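Local coordinates for protein aminofutalosine deaminase (Helicobacter pylori, PDB 7LKJ) that probably catalyses the metal-dependent hydrolytic deamination of adenosine and related 6-aminopurine compounds such as aminofutalosine, releasing ammonia, at residues 75-80 and 325-330; 154-159 and 217-222; 69-74 and 385-390; 270-275 and 293-298; 230-235 and 252-257. All coordinates share one frame; numbering follows the deposited sequence.

How the interactions relate
Interactions 1, 2 and 4 belong to one barrel and meet around the iron site. Interaction 1 supplies His79 and Asp328, and interaction 2 supplies His221. NE2 of His79 and NE2 of His221 are 2.9 Å apart because both bind the iron. Interaction 4 touches both. Thr298 O lies 3.0 Å from Ala326 N, and Thr220 N lies 2.8 Å from Leu272 O. Interaction 3 shares strand 69-81 with interaction 1 and lies with its centre about 18 Å away, where that strand pairs outside the barrel. Interaction 5 is peripheral. Its centre is about 22 Å from that of interaction 2 and about 46 Å from that of interaction 3.

Interaction 1. Residues 75-80 and 325-330. With FE (Fe (III) ion), chain E.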
# COMPACT_ATOMS: atom_id res chain seq x y z
N PHE A 75 -18.22 -7.83 1.02
CA PHE A 75 -16.98 -8.44 1.47
C PHE A 75 -17.17 -9.10 2.83
O PHE A 75 -18.14 -8.86 3.55
CB PHE A 75 -15.87 -7.41 1.53
CG PHE A 75 -15.48 -6.86 0.19
CD1 PHE A 75 -15.13 -7.71 -0.85
CD2 PHE A 75 -15.46 -5.49 -0.04
CE1 PHE A 75 -14.77 -7.21 -2.08
CE2 PHE A 75 -15.10 -4.98 -1.27
CZ PHE A 75 -14.76 -5.84 -2.30
N ILE A 76 -16.20 -9.95 3.18
CA ILE A 76 -16.17 -10.61 4.48
C ILE A 76 -14.79 -10.39 5.07
O ILE A 76 -13.78 -10.84 4.50
CB ILE A 76 -16.48 -12.11 4.37
CG1 ILE A 76 -17.92 -12.33 3.92
CG2 ILE A 76 -16.24 -12.80 5.71
CD1 ILE A 76 -18.06 -12.71 2.46
N ASN A 77 -14.74 -9.70 6.20
CA ASN A 77 -13.49 -9.42 6.91
C ASN A 77 -13.44 -10.39 8.09
O ASN A 77 -14.08 -10.17 9.12
CB ASN A 77 -13.45 -7.96 7.37
CG ASN A 77 -12.05 -7.50 7.73
OD1 ASN A 77 -11.11 -8.29 7.75
ND2 ASN A 77 -11.92 -6.22 8.03
N ALA A 78 -12.66 -11.46 7.94
CA ALA A 78 -12.75 -12.55 8.89
C ALA A 78 -11.93 -12.34 10.16
O ALA A 78 -12.10 -13.11 11.11
CB ALA A 78 -12.32 -13.86 8.22
N HIS A 79 -11.07 -11.32 10.20
CA HIS A 79 -10.20 -11.10 11.36
C HIS A 79 -10.01 -9.61 11.58
O HIS A 79 -9.33 -8.95 10.78
CB HIS A 79 -8.85 -11.80 11.17
CG HIS A 79 -8.10 -12.01 12.45
ND1 HIS A 79 -8.55 -12.86 13.44
CD2 HIS A 79 -6.95 -11.47 12.91
CE1 HIS A 79 -7.69 -12.84 14.45
NE2 HIS A 79 -6.72 -12.01 14.15
N THR A 80 -10.62 -9.08 12.63
CA THR A 80 -10.51 -7.66 12.96
C THR A 80 -10.84 -7.46 14.43
O THR A 80 -11.85 -7.97 14.92
CB THR A 80 -11.44 -6.81 12.09
OG1 THR A 80 -11.46 -5.47 12.60
CG2 THR A 80 -12.78 -7.35 12.18
N VAL A 325 -8.17 -12.69 3.12
CA VAL A 325 -7.45 -11.48 3.52
C VAL A 325 -8.32 -10.71 4.50
O VAL A 325 -9.52 -10.52 4.28
CB VAL A 325 -7.05 -10.62 2.30
CG1 VAL A 325 -6.33 -11.49 1.27
CG2 VAL A 325 -8.25 -9.94 1.67
N ALA A 326 -7.71 -10.32 5.62
CA ALA A 326 -8.40 -9.61 6.67
C ALA A 326 -7.56 -8.42 7.11
O ALA A 326 -6.33 -8.44 6.99
CB ALA A 326 -8.71 -10.51 7.87
N THR A 327 -8.23 -7.40 7.61
CA THR A 327 -7.59 -6.15 7.98
C THR A 327 -6.85 -6.22 9.31
O THR A 327 -6.02 -5.34 9.57
CB THR A 327 -8.65 -5.05 8.03
OG1 THR A 327 -9.71 -5.47 8.89
CG2 THR A 327 -9.22 -4.81 6.64
N ASP A 328 -7.14 -7.21 10.14
CA ASP A 328 -6.69 -7.28 11.54
C ASP A 328 -7.30 -6.09 12.28
O ASP A 328 -8.39 -5.63 11.92
CB ASP A 328 -5.16 -7.37 11.60
CG ASP A 328 -4.67 -8.00 12.90
OD1 ASP A 328 -4.72 -7.32 13.94
OD2 ASP A 328 -4.21 -9.16 12.86
N GLY A 329 -6.62 -5.56 13.30
CA GLY A 329 -7.09 -4.39 14.01
C GLY A 329 -6.12 -3.24 13.76
O GLY A 329 -5.02 -3.41 13.27
N LEU A 330 -6.57 -2.04 14.14
CA LEU A 330 -5.69 -0.88 14.08
C LEU A 330 -4.63 -0.86 15.18
O LEU A 330 -3.94 0.17 15.31
CB LEU A 330 -6.44 0.43 14.10
CG LEU A 330 -7.20 0.77 12.83
CD1 LEU A 330 -7.96 2.09 12.88
CD2 LEU A 330 -6.29 0.69 11.62
FE FE E . -5.17 -10.82 15.12
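Asn77 OD1 accepts the backbone N-H of Thr327 at 3.0 Å, in a fairly straight bond (161° at the hydrogen). The donor is slightly tilted from the carbonyl plane. CG of Asn77 is anti to its backbone N (chi1 -163°), and this carries the amide across to the other segment. Asn77 ND2 points at Thr327 OG1 but is too near for the distance to be trusted. The same ND2 also bonds Gln125. Asp328 N makes a weak bond to His79 O at 2.9 Å. Thr80 OG1 gives a weak one to Asp328 O at 3.1 Å. Ala326 CB packs on His79 CB at 3.5 Å. The His79 ring and the Asp328 carboxylate run side by side, with Asp328 OD2 at the ring's edge, 3.6 Å from His79 CD2. Their planes are 74° apart. His79 NE2 binds the iron at 2.2 Å. Asp328, also an iron ligand of this protein, has OD2 3.0 Å from the metal here. Gly329 N bonds Asp328 OD1 at 2.7 Å, which holds the carboxylate from its own segment. The contact joins the end of strand 69-81, the first of an amidohydrolase TIM barrel, to the loop leaving the last, 323-325. These polar ties are consistent with keeping both ligands at the metal.

Interaction 2. Residues 154-159 and 217-222; sequences VVFLEF and LLSTHF. With FE (Fe (III) ion), chain E.
Phe156 and Leu217 make the main apolar contact, with CE2 of the Phe156 ring 3.8 Å from Leu217 CB. Val154 CG1 adds a looser touch on Leu217 CD2 at 4.1 Å. Phe156 CG lies opposite the carbonyl carbon (chi1 -73°), which turns the ring to Leu217 and Ser219. Ser219 CB lies 3.4 Å from Phe156 CE2. The carbonyl carbon of Leu218 sits at the ring's edge. The polar contact is at the other end. Glu158 OE2 approaches CE1 of His221 at 3.4 Å, the carboxylate and ring planes 57° apart. Glu158 OE1 is hydrogen-bonded to Asn138. His221 reaches the metal through NE2, 2.3 Å from the iron. The strands cross at -53° with axes 7.9 Å apart, so they are not paired. Strand 187-193 lies between them in the parallel sheet of the barrel, and Phe156 and Ser219 both touch it. Ile136 of strand 130-137 also packs on Phe156, Glu158 and Ser219, while helix 201-214 backs Leu218 and Phe159.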
# COMPACT_ATOMS: atom_id res chain seq x y z
N VAL A 154 -19.65 -12.54 13.50
CA VAL A 154 -19.21 -13.81 14.06
C VAL A 154 -18.25 -13.45 15.18
O VAL A 154 -17.05 -13.27 14.97
CB VAL A 154 -18.54 -14.72 13.02
CG1 VAL A 154 -18.08 -16.02 13.67
CG2 VAL A 154 -19.49 -15.00 11.87
N VAL A 155 -18.78 -13.32 16.40
CA VAL A 155 -17.98 -12.91 17.54
C VAL A 155 -17.14 -14.09 18.02
O VAL A 155 -17.68 -15.14 18.38
CB VAL A 155 -18.86 -12.38 18.68
CG1 VAL A 155 -18.04 -12.19 19.94
CG2 VAL A 155 -19.53 -11.08 18.27
N PHE A 156 -15.82 -13.92 18.01
CA PHE A 156 -14.90 -14.88 18.60
C PHE A 156 -14.53 -14.39 19.99
O PHE A 156 -13.91 -13.33 20.13
CB PHE A 156 -13.65 -15.05 17.74
CG PHE A 156 -13.89 -15.81 16.47
CD1 PHE A 156 -14.41 -15.17 15.35
CD2 PHE A 156 -13.57 -17.15 16.38
CE1 PHE A 156 -14.62 -15.87 14.18
CE2 PHE A 156 -13.78 -17.85 15.21
CZ PHE A 156 -14.30 -17.21 14.10
N LEU A 157 -14.90 -15.16 21.01
CA LEU A 157 -14.49 -14.83 22.37
C LEU A 157 -13.07 -15.33 22.59
O LEU A 157 -12.80 -16.53 22.52
CB LEU A 157 -15.45 -15.46 23.39
CG LEU A 157 -15.12 -15.15 24.85
CD1 LEU A 157 -15.16 -13.65 25.11
CD2 LEU A 157 -16.06 -15.88 25.79
N GLU A 158 -12.15 -14.40 22.83
CA GLU A 158 -10.73 -14.72 22.86
C GLU A 158 -10.29 -15.08 24.27
O GLU A 158 -10.78 -14.50 25.25
CB GLU A 158 -9.90 -13.54 22.33
CG GLU A 158 -8.62 -13.97 21.63
CD GLU A 158 -7.64 -12.82 21.48
OE1 GLU A 158 -7.68 -11.89 22.31
OE2 GLU A 158 -6.83 -12.86 20.53
N PHE A 159 -9.36 -16.02 24.37
CA PHE A 159 -8.86 -16.51 25.64
C PHE A 159 -7.39 -16.16 25.79
O PHE A 159 -6.59 -16.42 24.89
CB PHE A 159 -9.06 -18.02 25.75
CG PHE A 159 -8.72 -18.57 27.11
CD1 PHE A 159 -7.46 -19.09 27.36
CD2 PHE A 159 -9.65 -18.55 28.13
CE1 PHE A 159 -7.14 -19.59 28.60
CE2 PHE A 159 -9.33 -19.05 29.38
CZ PHE A 159 -8.08 -19.57 29.61
N LEU A 217 -17.19 -21.90 16.13
CA LEU A 217 -15.97 -21.78 15.35
C LEU A 217 -14.78 -21.45 16.25
O LEU A 217 -14.92 -20.85 17.32
CB LEU A 217 -16.12 -20.69 14.28
CG LEU A 217 -16.74 -21.06 12.93
CD1 LEU A 217 -17.88 -22.07 13.06
CD2 LEU A 217 -17.23 -19.81 12.22
N LEU A 218 -13.60 -21.85 15.80
CA LEU A 218 -12.35 -21.58 16.49
C LEU A 218 -11.45 -20.75 15.59
O LEU A 218 -11.23 -21.11 14.43
CB LEU A 218 -11.63 -22.87 16.89
CG LEU A 218 -12.36 -23.83 17.83
CD1 LEU A 218 -12.04 -25.25 17.44
CD2 LEU A 218 -11.94 -23.58 19.27
N SER A 219 -10.97 -19.62 16.10
CA SER A 219 -9.92 -18.86 15.44
C SER A 219 -8.72 -18.79 16.37
O SER A 219 -8.86 -18.82 17.59
CB SER A 219 -10.38 -17.46 15.06
OG SER A 219 -9.95 -16.51 16.02
N THR A 220 -7.53 -18.70 15.77
CA THR A 220 -6.32 -18.62 16.57
C THR A 220 -5.21 -17.99 15.73
O THR A 220 -5.18 -18.13 14.51
CB THR A 220 -5.90 -20.00 17.09
OG1 THR A 220 -5.00 -19.84 18.20
CG2 THR A 220 -5.22 -20.83 16.01
N HIS A 221 -4.32 -17.27 16.41
CA HIS A 221 -3.13 -16.72 15.79
C HIS A 221 -2.02 -17.77 15.89
O HIS A 221 -1.70 -18.23 16.99
CB HIS A 221 -2.70 -15.42 16.47
CG HIS A 221 -3.80 -14.42 16.61
ND1 HIS A 221 -4.88 -14.59 17.45
CD2 HIS A 221 -3.99 -13.21 16.02
CE1 HIS A 221 -5.68 -13.55 17.37
NE2 HIS A 221 -5.16 -12.69 16.50
N PHE A 222 -1.45 -18.15 14.75
CA PHE A 222 -0.48 -19.23 14.70
C PHE A 222 0.78 -18.78 13.98
O PHE A 222 0.70 -18.19 12.90
CB PHE A 222 -1.07 -20.46 14.01
CG PHE A 222 -0.17 -21.66 14.03
CD1 PHE A 222 0.19 -22.25 15.22
CD2 PHE A 222 0.31 -22.19 12.84
CE1 PHE A 222 1.02 -23.36 15.24
CE2 PHE A 222 1.14 -23.30 12.85
CZ PHE A 222 1.49 -23.88 14.06
FE FE E . -5.17 -10.82 15.12

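Interaction 3. Residues 69-74 and 385-390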
# COMPACT_ATOMS: atom_id res chain seq x y z
N SER A 69 -20.22 0.31 -13.73
CA SER A 69 -20.21 -0.08 -12.33
C SER A 69 -19.88 -1.56 -12.22
O SER A 69 -19.93 -2.31 -13.20
CB SER A 69 -21.56 0.21 -11.66
OG SER A 69 -21.82 1.60 -11.60
N VAL A 70 -19.53 -1.98 -11.00
CA VAL A 70 -19.25 -3.38 -10.70
C VAL A 70 -20.18 -3.82 -9.58
O VAL A 70 -20.26 -3.17 -8.54
CB VAL A 70 -17.77 -3.59 -10.30
CG1 VAL A 70 -17.56 -5.00 -9.78
CG2 VAL A 70 -16.87 -3.31 -11.49
N LEU A 71 -20.87 -4.94 -9.80
CA LEU A 71 -21.76 -5.53 -8.81
C LEU A 71 -21.16 -6.85 -8.36
O LEU A 71 -20.92 -7.74 -9.18
CB LEU A 71 -23.17 -5.74 -9.38
CG LEU A 71 -24.08 -6.71 -8.62
CD1 LEU A 71 -24.38 -6.19 -7.22
CD2 LEU A 71 -25.37 -6.94 -9.39
N LEU A 72 -20.92 -6.97 -7.06
CA LEU A 72 -20.23 -8.13 -6.51
C LEU A 72 -20.81 -8.45 -5.13
O LEU A 72 -21.58 -7.64 -4.59
CB LEU A 72 -18.72 -7.87 -6.43
CG LEU A 72 -18.21 -6.88 -5.38
CD1 LEU A 72 -16.75 -7.18 -5.05
CD2 LEU A 72 -18.36 -5.44 -5.85
N PRO A 73 -20.50 -9.60 -4.54
CA PRO A 73 -20.92 -9.85 -3.16
C PRO A 73 -20.31 -8.85 -2.20
O PRO A 73 -19.25 -8.27 -2.46
CB PRO A 73 -20.42 -11.27 -2.89
CG PRO A 73 -20.31 -11.90 -4.23
CD PRO A 73 -19.89 -10.80 -5.15
N ALA A 74 -20.99 -8.64 -1.08
CA ALA A 74 -20.41 -7.85 -0.01
C ALA A 74 -19.22 -8.60 0.59
O ALA A 74 -19.20 -9.83 0.66
CB ALA A 74 -21.45 -7.56 1.07
N ALA A 385 -28.59 -12.20 0.13
CA ALA A 385 -28.54 -11.05 -0.78
C ALA A 385 -27.64 -9.95 -0.20
O ALA A 385 -28.06 -8.82 0.05
CB ALA A 385 -29.95 -10.54 -1.06
N ASP A 386 -26.37 -10.31 -0.00
CA ASP A 386 -25.35 -9.39 0.49
C ASP A 386 -24.54 -8.95 -0.72
O ASP A 386 -23.57 -9.60 -1.12
CB ASP A 386 -24.48 -10.05 1.55
CG ASP A 386 -25.27 -10.46 2.77
OD1 ASP A 386 -26.27 -9.79 3.10
OD2 ASP A 386 -24.89 -11.46 3.42
N LEU A 387 -24.94 -7.82 -1.32
CA LEU A 387 -24.37 -7.36 -2.57
C LEU A 387 -23.83 -5.94 -2.43
O LEU A 387 -24.37 -5.12 -1.68
CB LEU A 387 -25.42 -7.40 -3.69
CG LEU A 387 -26.13 -8.74 -3.88
CD1 LEU A 387 -27.53 -8.55 -4.44
CD2 LEU A 387 -25.32 -9.66 -4.78
N SER A 388 -22.75 -5.67 -3.15
CA SER A 388 -22.10 -4.36 -3.18
C SER A 388 -22.06 -3.85 -4.61
O SER A 388 -21.82 -4.62 -5.55
CB SER A 388 -20.68 -4.43 -2.61
OG SER A 388 -20.67 -4.16 -1.22
N VAL A 389 -22.30 -2.55 -4.78
CA VAL A 389 -22.24 -1.90 -6.09
C VAL A 389 -21.22 -0.77 -6.02
O VAL A 389 -21.33 0.12 -5.16
CB VAL A 389 -23.61 -1.36 -6.53
CG1 VAL A 389 -23.48 -0.57 -7.81
CG2 VAL A 389 -24.56 -2.51 -6.71
N PHE A 390 -20.24 -0.81 -6.91
CA PHE A 390 -19.18 0.19 -6.98
C PHE A 390 -19.25 0.87 -8.33
O PHE A 390 -19.19 0.21 -9.37
CB PHE A 390 -17.81 -0.46 -6.76
CG PHE A 390 -17.53 -0.82 -5.34
CD1 PHE A 390 -18.02 -2.00 -4.79
CD2 PHE A 390 -16.77 0.02 -4.53
CE1 PHE A 390 -17.76 -2.33 -3.48
CE2 PHE A 390 -16.51 -0.31 -3.22
CZ PHE A 390 -17.01 -1.49 -2.69
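Leu72 CD2 meets the Phe390 ring obliquely, 3.6 Å from Phe390 CD1. A second aromatic, Phe405 of helix 401-408, pairs with that ring edge-to-face. Leu72 reaches the ring because its CG sits between the backbone N and the carbonyl carbon (chi1 71°). Ser388 lies on the same side of the sheet. Leu71 and Val389 point to the other side, where Leu71 CD1 meets Val389 CG2 at 3.7 Å and also Leu387 CB at 3.9 Å. Ala21 and Ile19 of strand 17-21 pack on that side too. The two strands form an antiparallel ladder. Val70 with Phe390 and Leu72 with Ser388 are hydrogen-bonded pairs, and Leu71 with Val389 is a non-hydrogen-bonded one. Here strand 69-81 pairs with strand 387-391 before its later part enters the barrel. This suits the small beta domain, built from both chain ends, that accompanies the barrel in amidohydrolases. Leu72 N bonds Ser388 O at 2.9 Å, and Ala74 N bonds Asp386 O at 2.8 Å. The Asp386 carboxylate turns to Arg384 in a salt bridge, with Asn376 and Gly418 N as further partners.

Interaction 4. Residues 270-275 and 293-298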
# COMPACT_ATOMS: atom_id res chain seq x y z
N HIS A 270 -13.39 -26.71 13.03
CA HIS A 270 -13.53 -25.62 12.07
C HIS A 270 -12.68 -24.43 12.54
O HIS A 270 -13.21 -23.43 13.02
CB HIS A 270 -15.02 -25.24 11.94
CG HIS A 270 -15.34 -24.33 10.80
ND1 HIS A 270 -16.13 -24.72 9.74
CD2 HIS A 270 -15.03 -23.03 10.58
CE1 HIS A 270 -16.27 -23.71 8.90
NE2 HIS A 270 -15.62 -22.67 9.39
N THR A 271 -11.36 -24.55 12.40
CA THR A 271 -10.43 -23.59 13.00
C THR A 271 -9.89 -22.62 11.95
O THR A 271 -9.41 -23.04 10.90
CB THR A 271 -9.26 -24.30 13.69
OG1 THR A 271 -9.77 -25.25 14.63
CG2 THR A 271 -8.41 -23.29 14.43
N LEU A 272 -9.96 -21.33 12.27
CA LEU A 272 -9.35 -20.29 11.44
C LEU A 272 -7.94 -20.04 11.94
O LEU A 272 -7.74 -19.64 13.09
CB LEU A 272 -10.18 -19.01 11.50
CG LEU A 272 -11.37 -18.85 10.54
CD1 LEU A 272 -12.49 -19.81 10.90
CD2 LEU A 272 -11.86 -17.42 10.56
N PHE A 273 -6.95 -20.26 11.07
CA PHE A 273 -5.54 -20.07 11.40
C PHE A 273 -5.07 -18.76 10.78
O PHE A 273 -4.94 -18.65 9.56
CB PHE A 273 -4.71 -21.25 10.92
CG PHE A 273 -4.73 -22.43 11.86
CD1 PHE A 273 -5.71 -23.40 11.75
CD2 PHE A 273 -3.78 -22.56 12.85
CE1 PHE A 273 -5.73 -24.49 12.61
CE2 PHE A 273 -3.79 -23.64 13.72
CZ PHE A 273 -4.77 -24.60 13.60
N VAL A 274 -4.81 -17.77 11.62
CA VAL A 274 -4.44 -16.43 11.17
C VAL A 274 -2.93 -16.33 11.04
O VAL A 274 -2.17 -16.98 11.76
CB VAL A 274 -5.01 -15.36 12.13
CG1 VAL A 274 -4.93 -13.98 11.50
CG2 VAL A 274 -6.44 -15.70 12.51
N HIS A 275 -2.49 -15.52 10.06
CA HIS A 275 -1.10 -15.15 9.83
C HIS A 275 -0.31 -16.31 9.21
O HIS A 275 -0.23 -16.41 7.98
CB HIS A 275 -0.44 -14.68 11.13
CG HIS A 275 -1.11 -13.49 11.75
ND1 HIS A 275 -1.27 -12.29 11.08
CD2 HIS A 275 -1.67 -13.32 12.97
CE1 HIS A 275 -1.90 -11.44 11.87
NE2 HIS A 275 -2.16 -12.03 13.02
N ASN A 293 -10.84 -29.28 8.61
CA ASN A 293 -11.54 -28.12 8.07
C ASN A 293 -10.85 -26.82 8.47
O ASN A 293 -11.45 -26.00 9.16
CB ASN A 293 -12.98 -28.13 8.54
CG ASN A 293 -13.84 -29.11 7.77
OD1 ASN A 293 -13.86 -30.30 8.07
ND2 ASN A 293 -14.56 -28.62 6.78
N ALA A 294 -9.58 -26.65 8.08
CA ALA A 294 -8.79 -25.48 8.45
C ALA A 294 -8.94 -24.35 7.44
O ALA A 294 -9.13 -24.57 6.24
CB ALA A 294 -7.32 -25.86 8.58
N PHE A 295 -8.85 -23.12 7.95
CA PHE A 295 -8.95 -21.91 7.13
C PHE A 295 -7.81 -20.97 7.48
O PHE A 295 -7.75 -20.44 8.60
CB PHE A 295 -10.30 -21.22 7.33
CG PHE A 295 -11.47 -22.09 7.02
CD1 PHE A 295 -11.90 -22.26 5.71
CD2 PHE A 295 -12.14 -22.75 8.03
CE1 PHE A 295 -12.97 -23.07 5.42
CE2 PHE A 295 -13.21 -23.57 7.74
CZ PHE A 295 -13.63 -23.72 6.44
N LEU A 296 -6.91 -20.75 6.53
CA LEU A 296 -5.79 -19.84 6.73
C LEU A 296 -6.24 -18.40 6.53
O LEU A 296 -6.85 -18.06 5.52
CB LEU A 296 -4.64 -20.17 5.77
CG LEU A 296 -3.53 -21.07 6.31
CD1 LEU A 296 -4.09 -22.25 7.10
CD2 LEU A 296 -2.64 -21.56 5.18
N ILE A 297 -5.93 -17.55 7.51
CA ILE A 297 -6.21 -16.12 7.44
C ILE A 297 -4.89 -15.37 7.33
O ILE A 297 -3.93 -15.68 8.04
CB ILE A 297 -7.00 -15.64 8.67
CG1 ILE A 297 -8.31 -16.42 8.80
CG2 ILE A 297 -7.25 -14.13 8.61
CD1 ILE A 297 -9.46 -15.80 8.06
N THR A 298 -4.85 -14.38 6.44
CA THR A 298 -3.65 -13.58 6.23
C THR A 298 -4.01 -12.11 6.27
O THR A 298 -5.11 -11.71 5.86
CB THR A 298 -2.95 -13.95 4.90
OG1 THR A 298 -1.60 -13.48 4.92
CG2 THR A 298 -3.68 -13.35 3.70
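Phe295 reaches back along the neighbouring strand, toward His270, from CB to ring tip. Phe295 CB is 4.1 Å from Leu272 CG. Phe295 CD2 then meets Leu272 CD1, also at 4.1 Å. Phe295 CE2 lies over one face of the His270 imidazole, offset toward the rim. Phe295 CZ, at the tip, approaches His270 CE1 at 3.6 Å. The two rings meet obliquely, with centroids 4.5 Å apart and planes at 38°. With chi1 at -169° the imidazole extends on the side of the His270 carbonyl carbon and turns a face to Phe295 CE2. Its NE2 is hydrogen-bonded to Ala371 O. Further along the same side, Leu272 CD2 meets Ile297 CD1 at 3.8 Å. Ile297 CG2 meets Val274 CG1 at 3.7 Å. On the other side of the sheet, Phe273 packs on Leu296. Helix 281-291 covers Phe273 and Ala294 there. The strands are parallel and in register, Leu272 with Phe295 through Val274 with Ile297, as neighbours in the barrel. Phe295 N bonds Thr271 O at 3.0 Å, and Phe273 and Ile297 continue the ladder. With helix 281-291 they form a beta-alpha-beta unit. The His275 side chain touches Asp328, and its nearest atom is about 4 Å from the iron. The contact thus carries an apolar layer up to the metal site: Val274 and Ile297 lie against His79, and Val274 CG1 covers one face of His275.

Interaction 5. Residues 230-235 and 252-257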
# COMPACT_ATOMS: atom_id res chain seq x y z
N GLU A 230 10.88 -19.93 17.06
CA GLU A 230 11.98 -20.45 17.88
C GLU A 230 11.51 -20.83 19.27
O GLU A 230 12.05 -21.76 19.88
CB GLU A 230 13.14 -19.46 17.92
CG GLU A 230 12.90 -18.18 18.69
CD GLU A 230 13.75 -17.04 18.16
OE1 GLU A 230 14.72 -17.31 17.42
OE2 GLU A 230 13.46 -15.87 18.49
N TRP A 231 10.50 -20.13 19.79
CA TRP A 231 9.98 -20.46 21.12
C TRP A 231 9.25 -21.80 21.09
O TRP A 231 9.43 -22.63 21.99
CB TRP A 231 9.06 -19.35 21.62
CG TRP A 231 8.53 -19.58 23.00
CD1 TRP A 231 7.23 -19.60 23.39
CD2 TRP A 231 9.31 -19.83 24.19
NE1 TRP A 231 7.14 -19.83 24.74
CE2 TRP A 231 8.40 -19.98 25.25
CE3 TRP A 231 10.68 -19.93 24.45
CZ2 TRP A 231 8.82 -20.23 26.56
CZ3 TRP A 231 11.09 -20.18 25.74
CH2 TRP A 231 10.16 -20.32 26.78
N VAL A 232 8.41 -22.02 20.08
CA VAL A 232 7.62 -23.24 20.02
C VAL A 232 8.50 -24.44 19.68
O VAL A 232 8.25 -25.56 20.16
CB VAL A 232 6.46 -23.07 19.02
CG1 VAL A 232 5.95 -24.41 18.52
CG2 VAL A 232 5.33 -22.26 19.65
N GLU A 233 9.55 -24.24 18.88
CA GLU A 233 10.38 -25.34 18.42
C GLU A 233 11.51 -25.69 19.39
O GLU A 233 11.70 -26.86 19.72
CB GLU A 233 10.95 -25.03 17.03
CG GLU A 233 9.90 -24.56 16.04
CD GLU A 233 9.88 -25.38 14.77
OE1 GLU A 233 8.76 -25.66 14.27
OE2 GLU A 233 10.96 -25.74 14.26
N ASN A 234 12.27 -24.69 19.85
CA ASN A 234 13.48 -24.96 20.62
C ASN A 234 13.53 -24.24 21.96
O ASN A 234 14.59 -24.24 22.60
CB ASN A 234 14.72 -24.57 19.80
CG ASN A 234 15.18 -25.68 18.87
OD1 ASN A 234 15.81 -26.64 19.31
ND2 ASN A 234 14.86 -25.55 17.59
N SER A 235 12.42 -23.66 22.42
CA SER A 235 12.36 -22.98 23.72
C SER A 235 13.49 -21.95 23.86
O SER A 235 14.18 -21.89 24.88
CB SER A 235 12.38 -23.98 24.87
OG SER A 235 11.07 -24.38 25.22
N PHE A 252 9.80 -20.74 31.97
CA PHE A 252 10.98 -20.57 31.13
C PHE A 252 11.07 -21.62 30.03
O PHE A 252 12.13 -21.75 29.40
CB PHE A 252 12.24 -20.59 32.00
CG PHE A 252 12.13 -19.73 33.23
CD1 PHE A 252 12.25 -20.28 34.49
CD2 PHE A 252 11.90 -18.37 33.12
CE1 PHE A 252 12.14 -19.49 35.62
CE2 PHE A 252 11.78 -17.58 34.24
CZ PHE A 252 11.91 -18.14 35.50
N THR A 253 9.99 -22.36 29.77
CA THR A 253 9.95 -23.33 28.69
C THR A 253 8.61 -23.21 27.98
O THR A 253 7.63 -22.71 28.53
CB THR A 253 10.16 -24.77 29.19
OG1 THR A 253 9.77 -25.70 28.17
CG2 THR A 253 9.32 -25.02 30.43
N SER A 254 8.57 -23.68 26.73
CA SER A 254 7.38 -23.53 25.91
C SER A 254 6.23 -24.37 26.46
O SER A 254 6.41 -25.46 26.99
CB SER A 254 7.67 -23.94 24.46
OG SER A 254 6.52 -23.77 23.65
N LEU A 255 5.01 -23.83 26.32
CA LEU A 255 3.81 -24.53 26.76
C LEU A 255 3.47 -25.72 25.88
O LEU A 255 2.70 -26.59 26.30
CB LEU A 255 2.62 -23.57 26.80
CG LEU A 255 2.91 -22.19 27.39
CD1 LEU A 255 1.66 -21.34 27.45
CD2 LEU A 255 3.48 -22.36 28.78
N TYR A 256 4.03 -25.79 24.67
CA TYR A 256 3.74 -26.88 23.74
C TYR A 256 5.04 -27.45 23.21
O TYR A 256 5.99 -26.72 22.92
CB TYR A 256 2.85 -26.39 22.59
CG TYR A 256 1.59 -25.69 23.04
CD1 TYR A 256 0.44 -26.42 23.34
CD2 TYR A 256 1.54 -24.31 23.17
CE1 TYR A 256 -0.72 -25.79 23.75
CE2 TYR A 256 0.38 -23.67 23.58
CZ TYR A 256 -0.74 -24.42 23.87
OH TYR A 256 -1.90 -23.79 24.28
N GLU A 257 5.06 -28.77 23.07
CA GLU A 257 6.27 -29.50 22.70
C GLU A 257 6.32 -29.74 21.19
O GLU A 257 6.15 -30.85 20.70
CB GLU A 257 6.36 -30.81 23.49
CG GLU A 257 6.33 -30.60 25.00
CD GLU A 257 5.41 -31.58 25.71
OE1 GLU A 257 4.30 -31.84 25.20
OE2 GLU A 257 5.80 -32.08 26.79
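Ser235 OG accepts the backbone N-H of Ser254 at 3.0 Å, with 158° at the hydrogen. This is the hydrogen bond between the two segments. Beside it, Ser254 CB makes a CH-pi contact over the five-membered ring of Trp231, 4.2 Å from its centroid and 15° off the normal. The main chain of 252-254 follows the indole. Phe252 O lies at the edge, 3.6 Å from Trp231 CH2, and Thr253 C is 3.3 Å from Trp231 CZ2. A fully extended first torsion (chi1 -177°) lets the indole of Trp231 project to these atoms. Ser254 OG bonds Tyr256 O at 3.1 Å, on a lone pair in the carbonyl plane, which ties the loop to itself. Ser235 has left helical geometry with a positive phi. In the next shell, Trp231 NE1 bonds Tyr243 OH and the indole meets the ring of Phe239. Tyr256 packs edge-to-face with Tyr262. The contact thus joins the C-terminal part of helix 226-234 to the connection between helices 242-245 and 259-263, with helix 201-214 touching Tyr256.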